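Local atomic coordinates of nitroreductase family protein (Clostridium novyi, PDB entry 3G14), a protein that probably acts as an oxidoreductase of the nitroreductase family, whose members generally use a bound flavin mononucleotide to reduce their substrates. Residues K41-Y46 / E89-V94. Residues are numbered along the deposited sequence; the frame is centred on the assembly and turned at random.
Sequences KNKTPY and EESGDV. With SO4 (sulfate ion), chain C.
E90 rests against P45 where the loop entering strand 46-51 meets the short helix 88-91. Their CB atoms lie 3.9 Å apart, and E90 CG is nearly as close to P45 CB, so the aliphatic part of the glutamate packs on P45 CB. P45 is also tied by backbone hydrogen bonding to N87, just ahead of the helix. In E90, CG stands anti to the backbone N (chi1 161°), and a bend at chi2 (124°) carries CD on, which leaves the carboxylate near the backbone of T44 and P45. There E90 OE1 approaches P45 CA at 3.6 Å, while E90 OE2 accepts a 2.6 Å bond from a water that itself accepts from T44 N over 3.2 Å. S91 follows: its OG lies 3.6 Å from K43 CD and somewhat farther from K43 CB, a polar atom set against the methylene chain, with P45 CG at 4.0 Å. At G92 the chain leaves the helix with positive phi (64°) and turns into strand 93-94, where V94 packs on A127 of the second subunit. With K43 NZ 5.0 Å from E90 OE2, attraction between the opposite charges is probably diffuse; between 41-46 and 89-94 the contact rests on aliphatic packing and one bridging water.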
loop_
_atom_site.group_PDB
_atom_site.type_symbol
_atom_site.label_atom_id
_atom_site.label_comp_id
_atom_site.label_asym_id
_atom_site.label_seq_id
_atom_site.Cartn_x
_atom_site.Cartn_y
_atom_site.Cartn_z
ATOM N N LYS B 41 -12.760 1.432 -7.379
ATOM C CA LYS B 41 -13.473 1.858 -8.587
ATOM C C LYS B 41 -12.561 2.497 -9.658
ATOM O O LYS B 41 -13.008 3.285 -10.490
ATOM C CB LYS B 41 -14.673 2.742 -8.207
ATOM C CG LYS B 41 -15.791 1.934 -7.513
ATOM C CD LYS B 41 -17.053 2.751 -7.298
ATOM C CE LYS B 41 -18.200 1.937 -6.691
ATOM N NZ LYS B 41 -18.560 0.785 -7.524
ATOM N N ASN B 42 -11.278 2.136 -9.625
ATOM C CA ASN B 42 -10.244 2.720 -10.493
ATOM C C ASN B 42 -10.228 4.257 -10.511
ATOM O O ASN B 42 -9.849 4.866 -11.504
ATOM C CB ASN B 42 -10.354 2.154 -11.913
ATOM C CG ASN B 42 -10.019 0.657 -11.989
ATOM O OD1 ASN B 42 -9.493 0.073 -11.046
ATOM N ND2 ASN B 42 -10.310 0.040 -13.131
ATOM N N LYS B 43 -10.659 4.880 -9.422
ATOM C CA LYS B 43 -10.532 6.299 -9.219
ATOM C C LYS B 43 -9.124 6.582 -8.712
ATOM O O LYS B 43 -8.446 5.720 -8.162
ATOM C CB LYS B 43 -11.546 6.795 -8.204
ATOM C CG LYS B 43 -12.967 6.600 -8.647
ATOM C CD LYS B 43 -13.921 6.996 -7.511
ATOM C CE LYS B 43 -15.372 6.668 -7.858
ATOM N NZ LYS B 43 -15.721 7.224 -9.192
ATOM N N THR B 44 -8.661 7.786 -8.872
ATOM C CA THR B 44 -7.256 8.008 -8.469
ATOM C C THR B 44 -7.291 9.226 -7.623
ATOM O O THR B 44 -7.036 10.306 -8.120
ATOM C CB THR B 44 -6.326 8.192 -9.686
ATOM O OG1 THR B 44 -6.363 7.012 -10.498
ATOM C CG2 THR B 44 -4.866 8.435 -9.236
ATOM N N PRO B 45 -7.693 9.065 -6.344
ATOM C CA PRO B 45 -7.947 10.242 -5.497
ATOM C C PRO B 45 -6.691 10.982 -4.962
ATOM O O PRO B 45 -6.809 11.765 -4.033
ATOM C CB PRO B 45 -8.747 9.657 -4.327
ATOM C CG PRO B 45 -8.316 8.264 -4.212
ATOM C CD PRO B 45 -7.957 7.799 -5.614
ATOM N N TYR B 46 -5.533 10.726 -5.539
ATOM C CA TYR B 46 -4.259 11.304 -5.065
ATOM C C TYR B 46 -3.459 11.837 -6.256
ATOM O O TYR B 46 -3.722 11.501 -7.409
ATOM C CB TYR B 46 -3.433 10.255 -4.301
ATOM C CG TYR B 46 -3.376 8.926 -5.017
ATOM C CD1 TYR B 46 -2.511 8.733 -6.096
ATOM C CD2 TYR B 46 -4.236 7.884 -4.671
ATOM C CE1 TYR B 46 -2.499 7.522 -6.776
ATOM C CE2 TYR B 46 -4.246 6.699 -5.371
ATOM C CZ TYR B 46 -3.371 6.524 -6.427
ATOM O OH TYR B 46 -3.352 5.318 -7.112
ATOM N N GLU B 89 -12.865 13.383 -0.578
ATOM C CA GLU B 89 -14.216 13.438 -1.125
ATOM C C GLU B 89 -14.391 12.752 -2.473
ATOM O O GLU B 89 -15.509 12.530 -2.907
ATOM C CB GLU B 89 -14.659 14.904 -1.233
ATOM C CG GLU B 89 -14.515 15.678 0.066
ATOM C CD GLU B 89 -15.433 15.174 1.162
ATOM O OE1 GLU B 89 -16.658 15.040 0.922
ATOM O OE2 GLU B 89 -14.916 14.914 2.274
ATOM N N GLU B 90 -13.307 12.382 -3.135
ATOM C CA GLU B 90 -13.431 11.774 -4.439
ATOM C C GLU B 90 -14.196 10.458 -4.346
ATOM O O GLU B 90 -15.221 10.283 -5.019
ATOM C CB GLU B 90 -12.072 11.557 -5.088
ATOM C CG GLU B 90 -12.104 10.527 -6.221
ATOM C CD GLU B 90 -11.573 11.065 -7.524
ATOM O OE1 GLU B 90 -10.520 11.744 -7.519
ATOM O OE2 GLU B 90 -12.219 10.805 -8.560
ATOM N N SER B 91 -13.715 9.547 -3.498
ATOM C CA SER B 91 -14.359 8.222 -3.353
ATOM C C SER B 91 -15.092 8.093 -1.989
ATOM O O SER B 91 -15.958 7.226 -1.825
ATOM C CB SER B 91 -13.317 7.111 -3.558
ATOM O OG SER B 91 -12.198 7.526 -4.379
ATOM N N GLY B 92 -14.758 8.960 -1.026
ATOM C CA GLY B 92 -15.358 8.948 0.306
ATOM C C GLY B 92 -15.087 7.687 1.132
ATOM O O GLY B 92 -13.973 7.147 1.145
ATOM N N ASP B 93 -16.109 7.198 1.823
ATOM C CA ASP B 93 -15.919 6.070 2.760
ATOM C C ASP B 93 -16.619 4.844 2.302
ATOM O O ASP B 93 -17.742 4.920 1.779
ATOM C CB ASP B 93 -16.429 6.379 4.144
ATOM C CG ASP B 93 -15.660 7.460 4.806
ATOM O OD1 ASP B 93 -14.549 7.832 4.335
ATOM O OD2 ASP B 93 -16.203 7.932 5.816
ATOM N N VAL B 94 -15.958 3.706 2.532
ATOM C CA VAL B 94 -16.486 2.422 2.122
ATOM C C VAL B 94 -16.470 1.512 3.354
ATOM O O VAL B 94 -15.412 1.253 3.880
ATOM C CB VAL B 94 -15.627 1.847 0.959
ATOM C CG1 VAL B 94 -16.078 0.466 0.548
ATOM C CG2 VAL B 94 -15.655 2.822 -0.257
HETATM S S SO4 C . -7.088 -3.351 -12.432
HETATM O O1 SO4 C . -6.890 -3.482 -10.980
HETATM O O2 SO4 C . -7.262 -4.620 -13.125
HETATM O O3 SO4 C . -5.881 -2.721 -12.972
HETATM O O4 SO4 C . -8.269 -2.536 -12.704
HETATM O O HOH W 1 -10.703 9.721 -10.431
#